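Local coordinates for protein BauA (Acinetobacter baumannii, PDB 6HCP) that takes up iron across the outer membrane as a TonB-dependent siderophore transporter, with ferric preacinetobactin as its ligand, at residues G208-G213 / E223-S228; D246-V251 / S282-D287. All blocks are in the same frame, centred on the assembly; numbering follows the deposited sequence. Where two conformers were deposited one is given.

Contact 1. Residues G208-G213 / E223-S228; sequences GMYRDG and ESRLFS. With C8E ((hydroxyethyloxy)tri(ethyloxy)octane), chain B.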
loop_
_atom_site.group_PDB
_atom_site.type_symbol
_atom_site.label_atom_id
_atom_site.label_comp_id
_atom_site.label_asym_id
_atom_site.label_seq_id
_atom_site.Cartn_x
_atom_site.Cartn_y
_atom_site.Cartn_z
ATOM N N GLY A 208 -24.305 9.774 -21.854
ATOM C CA GLY A 208 -24.251 10.827 -20.881
ATOM C C GLY A 208 -23.357 10.426 -19.716
ATOM O O GLY A 208 -23.375 9.283 -19.295
ATOM N N MET A 209 -22.458 11.326 -19.317
ATOM C CA MET A 209 -21.480 11.038 -18.265
ATOM C C MET A 209 -21.287 12.287 -17.415
ATOM O O MET A 209 -21.356 13.437 -17.884
ATOM C CB MET A 209 -20.161 10.559 -18.876
ATOM C CG MET A 209 -19.016 10.345 -17.868
ATOM S SD MET A 209 -18.243 11.889 -17.394
ATOM C CE MET A 209 -17.358 12.337 -18.895
ATOM N N TYR A 210 -21.187 12.059 -16.106
ATOM C CA TYR A 210 -20.855 13.104 -15.173
ATOM C C TYR A 210 -19.956 12.480 -14.110
ATOM O O TYR A 210 -20.244 11.407 -13.634
ATOM C CB TYR A 210 -22.099 13.709 -14.506
ATOM C CG TYR A 210 -21.804 14.809 -13.518
ATOM C CD1 TYR A 210 -21.245 15.996 -13.949
ATOM C CD2 TYR A 210 -21.992 14.655 -12.153
ATOM C CE1 TYR A 210 -20.898 17.006 -13.073
ATOM C CE2 TYR A 210 -21.639 15.655 -11.256
ATOM C CZ TYR A 210 -21.120 16.852 -11.722
ATOM O OH TYR A 210 -20.746 17.879 -10.900
ATOM N N ARG A 211 -18.890 13.178 -13.739
ATOM C CA ARG A 211 -18.166 12.796 -12.546
ATOM C C ARG A 211 -17.566 14.034 -11.901
ATOM O O ARG A 211 -17.294 15.038 -12.562
ATOM C CB ARG A 211 -17.149 11.689 -12.835
ATOM C CG ARG A 211 -16.105 12.020 -13.873
ATOM C CD ARG A 211 -15.248 10.795 -14.145
ATOM N NE ARG A 211 -14.361 11.138 -15.227
ATOM C CZ ARG A 211 -14.551 10.806 -16.499
ATOM N NH1 ARG A 211 -13.734 11.304 -17.412
ATOM N NH2 ARG A 211 -15.450 9.887 -16.820
ATOM N N ASP A 212 -17.398 13.966 -10.573
ATOM C CA ASP A 212 -16.936 15.113 -9.847
ATOM C C ASP A 212 -16.398 14.649 -8.498
ATOM O O ASP A 212 -16.931 13.711 -7.903
ATOM C CB ASP A 212 -18.085 16.114 -9.637
ATOM C CG ASP A 212 -17.684 17.433 -9.004
ATOM O OD1 ASP A 212 -16.668 18.004 -9.436
ATOM O OD2 ASP A 212 -18.306 17.791 -7.975
ATOM N N GLY A 213 -15.377 15.356 -8.012
ATOM C CA GLY A 213 -14.882 15.191 -6.659
ATOM C C GLY A 213 -13.369 15.207 -6.592
ATOM O O GLY A 213 -12.669 15.265 -7.614
ATOM N N GLU A 223 -13.751 17.522 -12.420
ATOM C CA GLU A 223 -15.125 17.445 -12.871
ATOM C C GLU A 223 -15.140 17.259 -14.395
ATOM O O GLU A 223 -14.374 17.904 -15.133
ATOM C CB GLU A 223 -15.887 18.685 -12.414
ATOM C CG GLU A 223 -17.324 18.704 -12.905
ATOM C CD GLU A 223 -18.079 20.006 -12.695
ATOM O OE1 GLU A 223 -17.428 21.064 -12.469
ATOM O OE2 GLU A 223 -19.321 19.966 -12.793
ATOM N N SER A 224 -15.856 16.233 -14.846
ATOM C CA SER A 224 -16.076 16.001 -16.268
ATOM C C SER A 224 -17.572 15.853 -16.522
ATOM O O SER A 224 -18.296 15.273 -15.702
ATOM C CB SER A 224 -15.329 14.779 -16.746
ATOM O OG SER A 224 -13.961 14.835 -16.382
ATOM N N ARG A 225 -17.995 16.250 -17.719
ATOM C CA ARG A 225 -19.367 16.038 -18.154
ATOM C C ARG A 225 -19.347 15.816 -19.661
ATOM O O ARG A 225 -18.618 16.494 -20.370
ATOM C CB ARG A 225 -20.279 17.248 -17.909
ATOM C CG ARG A 225 -20.318 17.813 -16.500
ATOM C CD ARG A 225 -21.512 18.757 -16.322
ATOM N NE ARG A 225 -21.435 19.570 -15.104
ATOM C CZ ARG A 225 -21.934 20.799 -14.962
ATOM N NH1 ARG A 225 -22.611 21.361 -15.951
ATOM N NH2 ARG A 225 -21.620 21.509 -13.891
ATOM N N LEU A 226 -20.217 14.927 -20.127
ATOM C CA LEU A 226 -20.382 14.683 -21.550
ATOM C C LEU A 226 -21.830 14.300 -21.850
ATOM O O LEU A 226 -22.440 13.477 -21.161
ATOM C CB LEU A 226 -19.436 13.563 -21.970
ATOM C CG LEU A 226 -19.514 13.146 -23.436
ATOM C CD1 LEU A 226 -19.048 14.284 -24.331
ATOM C CD2 LEU A 226 -18.677 11.896 -23.680
ATOM N N PHE A 227 -22.336 14.853 -22.949
ATOM C CA PHE A 227 -23.557 14.391 -23.572
ATOM C C PHE A 227 -23.289 14.280 -25.069
ATOM O O PHE A 227 -22.790 15.231 -25.666
ATOM C CB PHE A 227 -24.713 15.341 -23.258
ATOM C CG PHE A 227 -26.018 14.962 -23.916
ATOM C CD1 PHE A 227 -26.776 13.909 -23.424
ATOM C CD2 PHE A 227 -26.454 15.607 -25.061
ATOM C CE1 PHE A 227 -27.942 13.514 -24.062
ATOM C CE2 PHE A 227 -27.622 15.212 -25.697
ATOM C CZ PHE A 227 -28.349 14.150 -25.211
ATOM N N SER A 228 -23.535 13.097 -25.629
ATOM C CA SER A 228 -23.262 12.835 -27.029
ATOM C C SER A 228 -24.454 12.153 -27.702
ATOM O O SER A 228 -25.158 11.363 -27.083
ATOM C CB SER A 228 -22.009 12.013 -27.216
ATOM O OG SER A 228 -22.190 10.680 -26.778
HETATM C C1 C8E B . -22.177 20.805 -19.660
HETATM C C2 C8E B . -21.687 19.591 -20.420
HETATM C C3 C8E B . -22.782 18.563 -20.707
HETATM C C4 C8E B . -23.520 18.124 -19.443
HETATM C C5 C8E B . -24.346 16.859 -19.681
HETATM C C6 C8E B . -24.526 16.065 -18.392
HETATM C C7 C8E B . -25.135 14.690 -18.642
HETATM C C8 C8E B . -25.370 13.960 -17.320
HETATM O O9 C8E B . -25.326 12.539 -17.507
HETATM C C10 C8E B . -25.478 11.789 -16.304
HETATM C C11 C8E B . -25.831 10.361 -16.657
HETATM O O12 C8E B . -25.293 9.487 -15.674
HETATM O O HOH W 1 -12.375 12.833 -14.427
HETATM O O HOH W 2 -15.918 21.255 -9.956
#

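Contact 2. Residues D246-V251 / S282-D287; sequences DALDHV and SVETKD. With C8E ((hydroxyethyloxy)tri(ethyloxy)octane), chain B; EDO (1,2-ethanediol), chain Z; EDO (1,2-ethanediol), chain D.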
loop_
_atom_site.group_PDB
_atom_site.type_symbol
_atom_site.label_atom_id
_atom_site.label_comp_id
_atom_site.label_asym_id
_atom_site.label_seq_id
_atom_site.Cartn_x
_atom_site.Cartn_y
_atom_site.Cartn_z
ATOM N N ASP A 246 -21.549 17.754 -26.205
ATOM C CA ASP A 246 -21.339 18.884 -25.351
ATOM C C ASP A 246 -20.532 18.376 -24.151
ATOM O O ASP A 246 -20.945 17.381 -23.516
ATOM C CB ASP A 246 -22.695 19.460 -24.930
ATOM C CG ASP A 246 -22.667 20.715 -24.077
ATOM O OD1 ASP A 246 -21.577 21.231 -23.775
ATOM O OD2 ASP A 246 -23.758 21.153 -23.686
ATOM N N ALA A 247 -19.358 18.978 -23.920
ATOM C CA ALA A 247 -18.396 18.452 -22.915
ATOM C C ALA A 247 -17.936 19.579 -22.001
ATOM O O ALA A 247 -17.834 20.737 -22.397
ATOM C CB ALA A 247 -17.219 17.773 -23.590
ATOM N N LEU A 248 -17.568 19.186 -20.775
ATOM C CA LEU A 248 -16.956 20.064 -19.806
ATOM C C LEU A 248 -15.793 19.302 -19.157
ATOM O O LEU A 248 -15.928 18.110 -18.882
ATOM C CB LEU A 248 -17.988 20.452 -18.744
ATOM C CG LEU A 248 -17.411 21.079 -17.478
ATOM C CD1 LEU A 248 -17.025 22.525 -17.729
ATOM C CD2 LEU A 248 -18.397 20.999 -16.322
ATOM N N ASP A 249 -14.674 20.001 -18.979
ATOM C CA ASP A 249 -13.509 19.509 -18.239
ATOM C C ASP A 249 -13.100 20.627 -17.287
ATOM O O ASP A 249 -12.936 21.788 -17.705
ATOM C CB ASP A 249 -12.384 19.103 -19.199
ATOM C CG ASP A 249 -11.098 18.651 -18.511
ATOM O OD1 ASP A 249 -11.013 17.462 -18.175
ATOM O OD2 ASP A 249 -10.303 19.523 -18.135
ATOM N N HIS A 250 -13.017 20.303 -15.992
ATOM C CA HIS A 250 -12.714 21.284 -14.970
ATOM C C HIS A 250 -11.802 20.656 -13.915
ATOM O O HIS A 250 -12.133 19.615 -13.365
ATOM C CB HIS A 250 -14.006 21.821 -14.334
ATOM C CG HIS A 250 -13.770 22.861 -13.291
ATOM N ND1 HIS A 250 -14.042 24.197 -13.504
ATOM C CD2 HIS A 250 -13.236 22.778 -12.053
ATOM C CE1 HIS A 250 -13.727 24.887 -12.426
ATOM N NE2 HIS A 250 -13.236 24.037 -11.517
ATOM N N VAL A 251 -10.683 21.323 -13.621
ATOM C CA VAL A 251 -9.768 20.877 -12.571
ATOM C C VAL A 251 -9.554 22.046 -11.615
ATOM O O VAL A 251 -9.175 23.131 -12.018
ATOM C CB VAL A 251 -8.414 20.378 -13.104
ATOM C CG1 VAL A 251 -7.528 19.868 -11.968
ATOM C CG2 VAL A 251 -8.588 19.320 -14.177
ATOM N N SER A 282 -7.367 27.031 -11.026
ATOM C CA SER A 282 -8.326 26.195 -11.703
ATOM C C SER A 282 -8.275 26.426 -13.214
ATOM O O SER A 282 -7.874 27.506 -13.709
ATOM C CB SER A 282 -9.719 26.373 -11.171
ATOM O OG SER A 282 -10.183 27.671 -11.419
ATOM N N VAL A 283 -8.725 25.400 -13.924
ATOM C CA VAL A 283 -8.867 25.448 -15.357
ATOM C C VAL A 283 -10.240 24.886 -15.681
ATOM O O VAL A 283 -10.705 23.913 -15.055
ATOM C CB VAL A 283 -7.752 24.660 -16.078
ATOM C CG1 VAL A 283 -7.866 23.164 -15.818
ATOM C CG2 VAL A 283 -7.764 24.943 -17.587
ATOM N N GLU A 284 -10.865 25.450 -16.712
ATOM C CA GLU A 284 -12.137 24.922 -17.202
ATOM C C GLU A 284 -12.153 25.040 -18.720
ATOM O O GLU A 284 -11.836 26.119 -19.240
ATOM C CB GLU A 284 -13.305 25.714 -16.610
ATOM C CG GLU A 284 -14.641 25.351 -17.213
ATOM C CD GLU A 284 -15.754 26.319 -16.832
ATOM O OE1 GLU A 284 -15.760 27.482 -17.332
ATOM O OE2 GLU A 284 -16.577 25.933 -15.991
ATOM N N THR A 285 -12.513 23.943 -19.396
ATOM C CA THR A 285 -12.716 23.963 -20.845
ATOM C C THR A 285 -14.110 23.424 -21.149
ATOM O O THR A 285 -14.494 22.356 -20.682
ATOM C CB THR A 285 -11.632 23.180 -21.594
ATOM O OG1 THR A 285 -10.350 23.596 -21.128
ATOM C CG2 THR A 285 -11.659 23.412 -23.088
ATOM N N LYS A 286 -14.868 24.203 -21.924
ATOM C CA LYS A 286 -16.125 23.756 -22.474
ATOM C C LYS A 286 -15.949 23.573 -23.981
ATOM O O LYS A 286 -15.514 24.495 -24.650
ATOM C CB LYS A 286 -17.222 24.791 -22.202
ATOM C CG LYS A 286 -17.601 24.990 -20.738
ATOM C CD LYS A 286 -18.704 26.029 -20.551
ATOM C CE LYS A 286 -19.005 26.307 -19.093
ATOM N NZ LYS A 286 -19.851 27.512 -18.920
ATOM N N ASP A 287 -16.308 22.395 -24.478
ATOM C CA ASP A 287 -16.222 22.057 -25.871
ATOM C C ASP A 287 -17.594 21.576 -26.338
ATOM O O ASP A 287 -18.236 20.764 -25.678
ATOM C CB ASP A 287 -15.190 20.966 -26.128
ATOM C CG ASP A 287 -13.761 21.437 -25.904
ATOM O OD1 ASP A 287 -13.184 22.052 -26.836
ATOM O OD2 ASP A 287 -13.252 21.235 -24.783
HETATM C C1 C8E B . -22.177 20.805 -19.660
HETATM C C2 C8E B . -21.687 19.591 -20.420
HETATM C C3 C8E B . -22.782 18.563 -20.707
HETATM C C4 C8E B . -23.520 18.124 -19.443
HETATM C C5 C8E B . -24.346 16.859 -19.681
HETATM C C6 C8E B . -24.526 16.065 -18.392
HETATM C C7 C8E B . -25.135 14.690 -18.642
HETATM C C8 C8E B . -25.370 13.960 -17.320
HETATM O O9 C8E B . -25.326 12.539 -17.507
HETATM C C10 C8E B . -25.478 11.789 -16.304
HETATM C C11 C8E B . -25.831 10.361 -16.657
HETATM O O12 C8E B . -25.293 9.487 -15.674
HETATM C C1 EDO Z . -8.645 21.972 -19.619
HETATM O O1 EDO Z . -9.779 22.079 -18.727
HETATM C C2 EDO Z . -8.692 20.664 -20.352
HETATM O O2 EDO Z . -9.749 20.693 -21.330
HETATM C C1 EDO D . -11.389 28.657 -14.551
HETATM O O1 EDO D . -11.837 27.813 -13.498
HETATM C C2 EDO D . -10.819 29.950 -14.041
HETATM O O2 EDO D . -11.843 30.683 -13.353
#

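Contact 1. Residues G208-G213 / E223-S228
In the antiparallel beta hairpin of strands 202-212 and 221-234, Met-209 pairs with Leu-226 and Arg-211 with Ser-224 as hydrogen-bonded pairs, each closed by two backbone bonds; Met-209 N lies 2.8 Å from Leu-226 O. On one face of the hairpin Tyr-210 and Arg-225 run side by side and point the same way, CG of Arg-225 meeting the edge of the Tyr-210 ring at CD1 (3.3 Å). Glu-223 OE2 is gripped twice: Tyr-210 OH donates from above the carboxylate plane at 3.2 Å, and Arg-225 NH2 forms a salt bridge at 3.0 Å from the opposite face, on the syn side. This face belongs to the outside of a TonB-dependent receptor barrel, and a detergent molecule lies on it, its octyl carbon C4 3.7 Å from Arg-225 CB. Gly-208, having no side chain, leaves room for the detergent oxygen O9, 3.6 Å from Gly-208 C. The other face looks toward the plug. Met-209 suits it by flexibility: turns at chi2 (-79°) and chi3 (-71°) fold the chain, and CE packs 3.8 Å from Ser-224 CB and 3.9 Å from Leu-226 CB. The guanidinium of Arg-211 has Ser-224 CB over one face and, at its edge, a water that bridges NE to Ser-224 OG. Its terminal nitrogens continue to the plug, NH2 in a salt bridge with Glu-133 and NH1 hydrogen-bonded to Ser-131.

Contact 2. Residues D246-V251 / S282-D287
Val-251 and Val-283 form the buried apolar end of this strand pair, CB of Val-251 lying 3.9 Å from CG1 of Val-283, while their backbones exchange two of the six hydrogen bonds joining the segments. The other four link Ala-247 with Asp-287 and Asp-249 with Thr-285; Thr-285 N to Asp-249 O measures 2.8 Å. Packing is closer on the opposite face, where Leu-248 crosses Glu-284 obliquely, CD1 3.7 Å from Glu-284 CG, so one methylene of the acid gives the leucine an apolar contact. In the conformer given, His-250 has Glu-284 CB beside ND1 and Val-283 O over one ring face, 3.6 Å above its plane; NE2 bonds to Asp-252. Looser on this face is Lys-286: CG touches Leu-248 CD1 at 3.9 Å, but its amine leads away from the partner strand. At the segment's other end Ser-282 OG shares a hydrogen bond of 2.7 Å with O1 of an ethanediol, probably from the crystallisation liquor. On the valine face Asp-249 makes a salt bridge to Arg-129, and Asp-287 bonds to Thr-313 and backbone Phe-127. Strands 238-252 and 282-297 make an antiparallel pair in the barrel wall, anchored to the enclosed plug, as in TonB-dependent receptors.

How the contacts relate
Contacts 1 and 2 are successive strand pairings in one barrel wall, their centres about 10 Å apart. Between them runs the seam of strands 221-234 and 238-252, which probably closes with backbone hydrogen bonds such as Glu-223 N to His-250 O (2.8 Å) and Phe-227 O to Asp-246 N (2.9 Å). Leu-226 CD1 also packs 3.7 Å from Asp-246 O. A single detergent molecule runs across contact 1 and touches the Asp-246 end of contact 2, its tail carbon C3 within 3.6 Å of Asp-246 O. Both contacts turn their other face to the plug, and the charges they offer it there are of opposite sign, basic in contact 1 and acidic in contact 2.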